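PDB 5HOE: hydrolase from Rhizobium meliloti, which hydrolyses ester bonds as an octameric carbohydrate acetylesterase, probably by the serine-based chemistry of the SGNH (GDSL-like) hydrolases. Local coordinates for residues His209-Ala212 against Glu213-Ile216; Met159-Pro162 against Trp163-Gly166; Gly170-Glu173 against Lys174-Glu177. All coordinates share one frame; numbering follows the deposited sequence. Where two conformers were deposited one is given.

Contact 1. Residues His209-Ala212 against Glu213-Ile216; sequences HLSA and ETNI. With PO4 (phosphate ion), chain E.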
ATOM      1  N   HIS A 209     -13.369  34.023  -0.907  1.00 14.63           N
ATOM      2  CA  HIS A 209     -12.282  34.646  -1.637  1.00 17.11           C
ATOM      3  C   HIS A 209     -12.295  36.164  -1.451  1.00 17.05           C
ATOM      4  O   HIS A 209     -13.128  36.719  -0.723  1.00 17.44           O
ATOM      5  CB  HIS A 209     -12.325  34.186  -3.095  1.00 17.77           C
ATOM      6  CG  HIS A 209     -12.341  32.694  -3.245  1.00 16.63           C
ATOM      7  ND1 HIS A 209     -13.482  31.985  -3.556  1.00 15.32           N
ATOM      8  CD2 HIS A 209     -11.360  31.775  -3.096  1.00 15.66           C
ATOM      9  CE1 HIS A 209     -13.193  30.693  -3.610  1.00 15.90           C
ATOM     10  NE2 HIS A 209     -11.920  30.538  -3.308  1.00 16.45           N
ATOM     11  N   LEU A 210     -11.317  36.833  -2.076  1.00 16.02           N
ATOM     12  CA  LEU A 210     -11.013  38.232  -1.791  1.00 15.33           C
ATOM     13  C   LEU A 210     -11.124  39.102  -3.040  1.00 16.53           C
ATOM     14  O   LEU A 210     -10.962  38.636  -4.169  1.00 16.89           O
ATOM     15  CB  LEU A 210      -9.598  38.363  -1.207  1.00 17.22           C
ATOM     16  CG  LEU A 210      -9.134  37.408  -0.109  1.00 18.37           C
ATOM     17  CD1 LEU A 210      -7.653  37.615   0.142  1.00 20.39           C
ATOM     18  CD2 LEU A 210      -9.946  37.657   1.123  1.00 17.56           C
ATOM     19  N   SER A 211     -11.426  40.378  -2.819  1.00 17.45           N
ATOM     20  CA  SER A 211     -11.425  41.378  -3.873  1.00 18.17           C
ATOM     21  C   SER A 211     -10.004  41.774  -4.244  1.00 18.48           C
ATOM     22  O   SER A 211      -9.054  41.539  -3.495  1.00 19.18           O
ATOM     23  CB  SER A 211     -12.186  42.617  -3.398  1.00 20.36           C
ATOM     24  OG  SER A 211     -11.455  43.334  -2.425  1.00 17.54           O
ATOM     25  N   ALA A 212      -9.869  42.412  -5.408  1.00 18.76           N
ATOM     26  CA  ALA A 212      -8.560  42.901  -5.834  1.00 19.91           C
ATOM     27  C   ALA A 212      -7.980  43.893  -4.829  1.00 19.98           C
ATOM     28  O   ALA A 212      -6.782  43.826  -4.490  1.00 19.65           O
ATOM     29  CB  ALA A 212      -8.647  43.528  -7.229  1.00 20.64           C
ATOM     30  N   GLU A 213      -8.798  44.846  -4.353  1.00 20.00           N
ATOM     31  CA  GLU A 213      -8.237  45.856  -3.456  1.00 19.71           C
ATOM     32  C   GLU A 213      -7.738  45.227  -2.159  1.00 18.01           C
ATOM     33  O   GLU A 213      -6.727  45.672  -1.589  1.00 20.16           O
ATOM     34  CB  GLU A 213      -9.225  47.006  -3.193  1.00 23.25           C
ATOM     35  CG  GLU A 213     -10.563  46.642  -2.557  1.00 27.07           C
ATOM     36  CD  GLU A 213     -10.530  46.552  -1.034  1.00 29.51           C
ATOM     37  OE1 GLU A 213     -11.502  46.016  -0.460  1.00 30.57           O
ATOM     38  OE2 GLU A 213      -9.570  47.032  -0.394  1.00 31.92           O
ATOM     39  N   THR A 214      -8.437  44.197  -1.678  1.00 18.17           N
ATOM     40  CA  THR A 214      -7.994  43.483  -0.484  1.00 19.02           C
ATOM     41  C   THR A 214      -6.719  42.679  -0.751  1.00 17.93           C
ATOM     42  O   THR A 214      -5.838  42.617   0.109  1.00 18.99           O
ATOM     43  CB  THR A 214      -9.125  42.599   0.034  1.00 19.71           C
ATOM     44  OG1 THR A 214     -10.089  43.423   0.701  1.00 21.08           O
ATOM     45  CG2 THR A 214      -8.626  41.553   1.023  1.00 19.92           C
ATOM     46  N   ASN A 215      -6.597  42.054  -1.935  1.00 19.71           N
ATOM     47  CA  ASN A 215      -5.332  41.415  -2.299  1.00 18.82           C
ATOM     48  C   ASN A 215      -4.181  42.411  -2.278  1.00 18.71           C
ATOM     49  O   ASN A 215      -3.063  42.079  -1.863  1.00 17.55           O
ATOM     50  CB  ASN A 215      -5.418  40.807  -3.698  1.00 19.03           C
ATOM     51  CG  ASN A 215      -6.197  39.508  -3.737  1.00 20.15           C
ATOM     52  OD1 ASN A 215      -6.403  38.821  -2.718  1.00 19.74           O
ATOM     53  ND2 ASN A 215      -6.619  39.147  -4.934  1.00 21.44           N
ATOM     54  N   ILE A 216      -4.429  43.630  -2.760  1.00 19.35           N
ATOM     55  CA  ILE A 216      -3.378  44.636  -2.827  1.00 20.66           C
ATOM     56  C   ILE A 216      -3.001  45.106  -1.429  1.00 20.71           C
ATOM     57  O   ILE A 216      -1.813  45.196  -1.087  1.00 20.96           O
ATOM     58  CB  ILE A 216      -3.807  45.790  -3.754  1.00 21.57           C
ATOM     59  CG1 ILE A 216      -3.888  45.263  -5.188  1.00 22.26           C
ATOM     60  CG2 ILE A 216      -2.864  46.992  -3.630  1.00 21.94           C
ATOM     61  CD1 ILE A 216      -4.589  46.188  -6.136  1.00 24.33           C
TER
HETATM   62  P   PO4 E 301     -10.257  27.545  -2.125  1.00 30.84           P
HETATM   63  O1  PO4 E 301      -8.774  27.313  -2.051  1.00 20.59           O
HETATM   64  O2  PO4 E 301     -10.703  28.304  -0.904  1.00 63.45           O
HETATM   65  O3  PO4 E 301     -10.790  28.179  -3.385  1.00 23.18           O
HETATM   66  O4  PO4 E 301     -10.991  26.247  -2.225  1.00 26.60           O
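Ser211 and Ala212 turn the chain from an extended loop into a helix, Asn215 N donating to Ser211 O at 3.0 Å and Ile216 N to Ala212 O at 2.9 Å. Ser211 is the N-cap. With chi1 at 72°, its hydroxyl lies between its own backbone N and carbonyl carbon, from where OG accepts a hydrogen bond from Thr214 N at 3.2 Å (N-H...O angle 159°). An amide of the first turn, which has no helical carbonyl before it, is satisfied in this way. The same hydroxyl is hydrogen-bonded to OD2 of Asp203, and so is Thr214 OG1, so that one carboxylate oxygen holds the cap and the first turn together. Glu213, bent at chi2, folds back until OE1 is 3.3 Å from Ser211 OG and close to Asp203; the unfavourable meeting of two acids is probably eased by the helix N terminus. On another side of the turn Leu210 packs across Thr214 at about a right angle, with Leu210 CB 4.0 Å from Thr214 CG2. Leu210 CD1 reaches Asn215 OD1 at 3.3 Å, while Asn215 ND2 donates to Gln46 O. His209 takes no part in the turn and serves the phosphate site. In the plane of its ring, NE2 donates to phosphate O3 at 2.6 Å, almost straight at 170°, while ND1 bonds to Asp206. This is consistent with the Ser-His-Asp triad of SGNH hydrolases, with Ser25 as the probable nucleophile. The phosphate, probably from the crystallisation liquor, is also bound by Ser25 N, Ala69 N and Asn108 ND2. The capped turn thus lies where the loop following strand 192-195 enters helix 212-229, with Tyr42 and Gln46 against Ala212 and Ile200 against Thr214.

Contact 2. Residues Met159-Pro162 against Trp163-Gly166; sequences MPDP and WFEG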
ATOM      1  N   MET A 159     -21.762  32.580   3.589  0.54 19.69           N
ATOM      2  CA  MET A 159     -21.670  32.163   2.191  0.54 19.74           C
ATOM      3  C   MET A 159     -23.062  32.007   1.589  0.54 19.95           C
ATOM      4  O   MET A 159     -23.834  31.141   2.039  0.54 22.47           O
ATOM      5  CB  MET A 159     -20.921  30.842   2.076  0.54 18.19           C
ATOM      6  CG  MET A 159     -19.473  30.909   2.556  0.54 15.85           C
ATOM      7  SD  MET A 159     -18.878  29.258   2.893  0.54 17.18           S
ATOM      8  CE  MET A 159     -19.843  28.849   4.339  0.54 13.34           C
ATOM      9  N   PRO A 160     -23.412  32.769   0.553  1.00 19.38           N
ATOM     10  CA  PRO A 160     -24.754  32.653  -0.013  1.00 17.86           C
ATOM     11  C   PRO A 160     -25.018  31.387  -0.791  1.00 18.22           C
ATOM     12  O   PRO A 160     -26.187  30.988  -0.877  1.00 19.56           O
ATOM     13  CB  PRO A 160     -24.862  33.901  -0.900  1.00 19.07           C
ATOM     14  CG  PRO A 160     -23.418  34.204  -1.270  1.00 20.96           C
ATOM     15  CD  PRO A 160     -22.649  33.884  -0.044  1.00 18.87           C
ATOM     16  N   ASP A 161     -24.008  30.724  -1.330  1.00 18.02           N
ATOM     17  CA  ASP A 161     -24.279  29.554  -2.158  1.00 18.74           C
ATOM     18  C   ASP A 161     -24.428  28.306  -1.293  1.00 17.89           C
ATOM     19  O   ASP A 161     -23.522  27.999  -0.515  1.00 17.42           O
ATOM     20  CB  ASP A 161     -23.123  29.348  -3.136  1.00 21.68           C
ATOM     21  CG  ASP A 161     -23.315  28.128  -4.000  1.00 26.82           C
ATOM     22  OD1 ASP A 161     -24.101  28.197  -4.956  1.00 30.93           O
ATOM     23  OD2 ASP A 161     -22.700  27.098  -3.712  1.00 27.72           O
ATOM     24  N   PRO A 162     -25.518  27.535  -1.434  1.00 18.63           N
ATOM     25  CA  PRO A 162     -25.689  26.371  -0.548  1.00 19.24           C
ATOM     26  C   PRO A 162     -24.618  25.312  -0.695  1.00 17.67           C
ATOM     27  O   PRO A 162     -24.334  24.605   0.288  1.00 19.97           O
ATOM     28  CB  PRO A 162     -27.068  25.820  -0.933  1.00 18.88           C
ATOM     29  CG  PRO A 162     -27.372  26.408  -2.226  1.00 22.08           C
ATOM     30  CD  PRO A 162     -26.736  27.760  -2.227  1.00 19.48           C
ATOM     31  N   TRP A 163     -24.019  25.145  -1.882  1.00 16.34           N
ATOM     32  CA  TRP A 163     -22.969  24.131  -1.993  1.00 14.38           C
ATOM     33  C   TRP A 163     -21.721  24.547  -1.221  1.00 14.81           C
ATOM     34  O   TRP A 163     -21.120  23.723  -0.518  1.00 15.19           O
ATOM     35  CB  TRP A 163     -22.632  23.822  -3.452  1.00 16.42           C
ATOM     36  CG  TRP A 163     -21.696  22.656  -3.572  1.00 14.74           C
ATOM     37  CD1 TRP A 163     -20.412  22.678  -4.022  1.00 16.42           C
ATOM     38  CD2 TRP A 163     -21.972  21.291  -3.202  1.00 14.91           C
ATOM     39  NE1 TRP A 163     -19.867  21.410  -3.963  1.00 16.28           N
ATOM     40  CE2 TRP A 163     -20.810  20.544  -3.467  1.00 16.16           C
ATOM     41  CE3 TRP A 163     -23.090  20.635  -2.668  1.00 13.12           C
ATOM     42  CZ2 TRP A 163     -20.726  19.177  -3.206  1.00 14.64           C
ATOM     43  CZ3 TRP A 163     -23.014  19.273  -2.429  1.00 14.95           C
ATOM     44  CH2 TRP A 163     -21.839  18.551  -2.713  1.00 15.39           C
ATOM     45  N   PHE A 164     -21.309  25.810  -1.337  1.00 14.29           N
ATOM     46  CA  PHE A 164     -20.204  26.295  -0.516  1.00 14.43           C
ATOM     47  C   PHE A 164     -20.543  26.254   0.970  1.00 14.49           C
ATOM     48  O   PHE A 164     -19.682  25.928   1.790  1.00 14.75           O
ATOM     49  CB  PHE A 164     -19.802  27.719  -0.909  1.00 15.23           C
ATOM     50  CG  PHE A 164     -18.767  27.821  -2.034  1.00 15.69           C
ATOM     51  CD1 PHE A 164     -17.713  26.909  -2.158  1.00 17.08           C
ATOM     52  CD2 PHE A 164     -18.831  28.875  -2.940  1.00 16.74           C
ATOM     53  CE1 PHE A 164     -16.766  27.053  -3.170  1.00 17.37           C
ATOM     54  CE2 PHE A 164     -17.912  29.004  -3.947  1.00 18.32           C
ATOM     55  CZ  PHE A 164     -16.878  28.105  -4.073  1.00 17.92           C
ATOM     56  N   GLU A 165     -21.783  26.613   1.350  1.00 14.81           N
ATOM     57  CA  GLU A 165     -22.154  26.532   2.758  1.00 16.88           C
ATOM     58  C   GLU A 165     -21.989  25.114   3.301  1.00 15.62           C
ATOM     59  O   GLU A 165     -21.459  24.912   4.407  1.00 17.91           O
ATOM     60  CB  GLU A 165     -23.585  27.028   2.974  1.00 22.18           C
ATOM     61  CG  GLU A 165     -23.952  27.006   4.426  1.00 27.99           C
ATOM     62  CD  GLU A 165     -25.106  27.913   4.784  1.00 33.24           C
ATOM     63  OE1 GLU A 165     -25.713  28.548   3.882  1.00 35.53           O
ATOM     64  OE2 GLU A 165     -25.401  27.987   5.997  1.00 36.34           O
ATOM     65  N   GLY A 166     -22.442  24.112   2.545  1.00 15.04           N
ATOM     66  CA  GLY A 166     -22.218  22.734   2.960  1.00 15.51           C
ATOM     67  C   GLY A 166     -20.746  22.370   2.982  1.00 14.98           C
ATOM     68  O   GLY A 166     -20.274  21.680   3.887  1.00 14.92           O
TER
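The Phe164 ring meets Asp161 CB obliquely within the turn, and Phe188 of a neighbouring subunit packs against it edge-to-face. The indole of Trp163 leads away from the turn into the same subunit interface, where it meets the rings of Tyr119 and Phe188 of that neighbour at about 30° and 50° between planes. Of the Trp163 side chain, CB remains by the cap, 3.3 Å from Asp161 OD2. Asp161 is the N-cap: its CG is anti to the backbone N (chi1 178°), which carries the carboxylate over the helix end. There OD2 offers its anti lone pair to Phe164 N at 3.0 Å. Behind it the regular bonds begin, Glu165 N to Asp161 O at 2.9 Å and Gly166 N to Pro162 O at 3.0 Å. Pro162, with no N-H to give, occupies the first position of the helix, where no acceptor is needed. With an alanine in place of Asp161, the amide of Phe164 would probably lose its side-chain acceptor and the helix N terminus its nearby negative charge. The turn carries the loop that follows strand 147-152 into the short helix 162-167; Phe164 packs on Ser36 and on Ile208 next to the putative triad, while helix 171-189 of the neighbouring subunit covers Pro162 and Trp163 through Ala184, Leu185 and Phe188.

Contact 3. Residues Gly170-Glu173 against Lys174-Glu177; sequences GGYE and KSKE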
ATOM      1  N   GLY A 170     -19.288  24.013   9.714  1.00 19.36           N
ATOM      2  CA  GLY A 170     -18.407  23.935  10.860  1.00 19.07           C
ATOM      3  C   GLY A 170     -17.103  24.690  10.716  1.00 18.01           C
ATOM      4  O   GLY A 170     -16.354  24.786  11.701  1.00 19.58           O
ATOM      5  N   GLY A 171     -16.798  25.219   9.525  1.00 16.56           N
ATOM      6  CA  GLY A 171     -15.480  25.773   9.282  1.00 14.83           C
ATOM      7  C   GLY A 171     -15.250  27.160   9.810  1.00 17.13           C
ATOM      8  O   GLY A 171     -14.109  27.504  10.119  1.00 17.21           O
ATOM      9  N   TYR A 172     -16.300  27.985   9.927  1.00 16.80           N
ATOM     10  CA  TYR A 172     -16.071  29.370  10.343  1.00 17.52           C
ATOM     11  C   TYR A 172     -15.368  29.439  11.691  1.00 16.26           C
ATOM     12  O   TYR A 172     -14.373  30.153  11.854  1.00 17.28           O
ATOM     13  CB  TYR A 172     -17.383  30.118  10.462  1.00 17.97           C
ATOM     14  CG  TYR A 172     -17.229  31.454  11.164  1.00 17.78           C
ATOM     15  CD1 TYR A 172     -16.568  32.512  10.559  1.00 17.46           C
ATOM     16  CD2 TYR A 172     -17.763  31.660  12.424  1.00 18.42           C
ATOM     17  CE1 TYR A 172     -16.442  33.753  11.195  1.00 18.78           C
ATOM     18  CE2 TYR A 172     -17.644  32.882  13.064  1.00 19.69           C
ATOM     19  CZ  TYR A 172     -16.986  33.927  12.443  1.00 20.55           C
ATOM     20  OH  TYR A 172     -16.858  35.138  13.096  1.00 22.49           O
ATOM     21  N   GLU A 173     -15.908  28.725  12.679  1.00 18.35           N
ATOM     22  CA  GLU A 173     -15.342  28.727  14.018  1.00 19.13           C
ATOM     23  C   GLU A 173     -13.883  28.277  13.981  1.00 16.30           C
ATOM     24  O   GLU A 173     -13.013  28.868  14.635  1.00 18.69           O
ATOM     25  CB  GLU A 173     -16.202  27.802  14.886  1.00 23.62           C
ATOM     26  CG  GLU A 173     -17.689  28.243  15.139  1.00 29.68           C
ATOM     27  CD  GLU A 173     -18.689  28.137  13.937  1.00 31.00           C
ATOM     28  OE1 GLU A 173     -18.384  27.542  12.861  1.00 26.77           O
ATOM     29  OE2 GLU A 173     -19.831  28.667  14.105  1.00 35.02           O
ATOM     30  N   LYS A 174     -13.589  27.265  13.169  1.00 14.85           N
ATOM     31  CA  LYS A 174     -12.218  26.779  13.054  1.00 15.73           C
ATOM     32  C   LYS A 174     -11.305  27.845  12.455  1.00 15.71           C
ATOM     33  O   LYS A 174     -10.189  28.066  12.942  1.00 16.71           O
ATOM     34  CB  LYS A 174     -12.195  25.503  12.208  1.00 15.56           C
ATOM     35  CG  LYS A 174     -13.037  24.359  12.769  1.00 15.70           C
ATOM     36  CD  LYS A 174     -12.955  23.108  11.899  1.00 15.31           C
ATOM     37  CE  LYS A 174     -13.905  22.043  12.421  1.00 15.93           C
ATOM     38  NZ  LYS A 174     -13.876  20.816  11.605  1.00 16.94           N
ATOM     39  N   SER A 175     -11.783  28.543  11.421  1.00 15.95           N
ATOM     40  CA  SER A 175     -10.978  29.567  10.762  1.00 14.07           C
ATOM     41  C   SER A 175     -10.655  30.707  11.712  1.00 16.08           C
ATOM     42  O   SER A 175      -9.601  31.326  11.576  1.00 17.68           O
ATOM     43  CB  SER A 175     -11.664  30.055   9.479  1.00 16.14           C
ATOM     44  OG  SER A 175     -12.756  30.930   9.717  1.00 16.76           O
ATOM     45  N   LYS A 176     -11.546  30.989  12.677  1.00 17.93           N
ATOM     46  CA  LYS A 176     -11.310  32.042  13.664  1.00 19.57           C
ATOM     47  C   LYS A 176     -10.195  31.687  14.633  1.00 18.88           C
ATOM     48  O   LYS A 176      -9.553  32.580  15.195  1.00 23.22           O
ATOM     49  CB  LYS A 176     -12.578  32.289  14.488  1.00 24.77           C
ATOM     50  CG  LYS A 176     -13.546  33.242  13.877  1.00 30.73           C
ATOM     51  CD  LYS A 176     -14.817  33.306  14.716  1.00 37.34           C
ATOM     52  CE  LYS A 176     -14.574  33.600  16.189  1.00 40.71           C
ATOM     53  NZ  LYS A 176     -15.870  33.729  16.905  1.00 41.61           N
ATOM     54  N   GLU A 177      -9.982  30.406  14.882  1.00 16.18           N
ATOM     55  CA  GLU A 177      -8.975  29.969  15.837  1.00 16.08           C
ATOM     56  C   GLU A 177      -7.582  29.868  15.230  1.00 15.32           C
ATOM     57  O   GLU A 177      -6.612  29.725  15.979  1.00 16.77           O
ATOM     58  CB  GLU A 177      -9.361  28.609  16.426  1.00 21.28           C
ATOM     59  CG  GLU A 177     -10.566  28.640  17.361  1.00 23.97           C
ATOM     60  CD  GLU A 177     -10.879  27.276  17.927  1.00 31.21           C
ATOM     61  OE1 GLU A 177      -9.935  26.557  18.337  1.00 32.75           O
ATOM     62  OE2 GLU A 177     -12.069  26.918  17.951  1.00 35.33           O
TER
HETATM   63  O   HOH W   1     -17.363  35.235  15.702  1.00 27.39           O
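Tyr172 and Lys176, one helical turn apart, pack ring against chain. A chi1 of 168° sets the Tyr172 ring beside the carbonyl carbon, opposite the amide N, and the ring leans forward along the helix, toward Lys176, whose CG lies over one face, 4.2 Å from the ring centroid in a CH-pi contact offset toward the rim. The extended chi2 brings Lys176 CD to 3.2 Å from Tyr172 OH; beyond it the bend at chi3 (53°) turns CE and NZ toward a water. This water sits at the ring edge, 2.7 Å from Tyr172 OH, and lies close to Lys176 NZ, at a distance too short for that bond to be trusted. All this belongs to the opening turns of helix 171-189, one of the helices flanking the parallel sheet of the SGNH hydrolase fold. Ser175 N closes the first turn on Gly171 O at 2.9 Å. The Ser175 hydroxyl donates to Tyr172 O at 2.8 Å, a carbonyl that Lys176 N also uses, and is hydrogen-bonded in addition to Leu156 N. Lys174 behaves quite differently from Lys176: extended beyond CG, it runs alongside Gly170 O, with Lys174 CG 3.5 Å from that oxygen, and delivers NZ to Arg116 O near Pro118 and Thr110.

Followed from the N terminus, the chain meets contact 2 first, then contact 3, then contact 1. Each is local, spanning a single helix start, so none closes a long loop and none nests within or crosses another. Contact 2 ends the loop after strand 147-152 by starting helix 162-167; contact 3, its centre about 15 Å from that of contact 2, starts the next helix, 171-189. That helix leads on toward strand 192-195, outermost in this chain's sheet, after which the loop bearing His209 ends in contact 1, at the start of helix 212-229. Contacts 1 and 2 approach to about 5 Å between nearest atoms without touching, whereas contacts 1 and 3 remain about 11 Å apart at their nearest atoms.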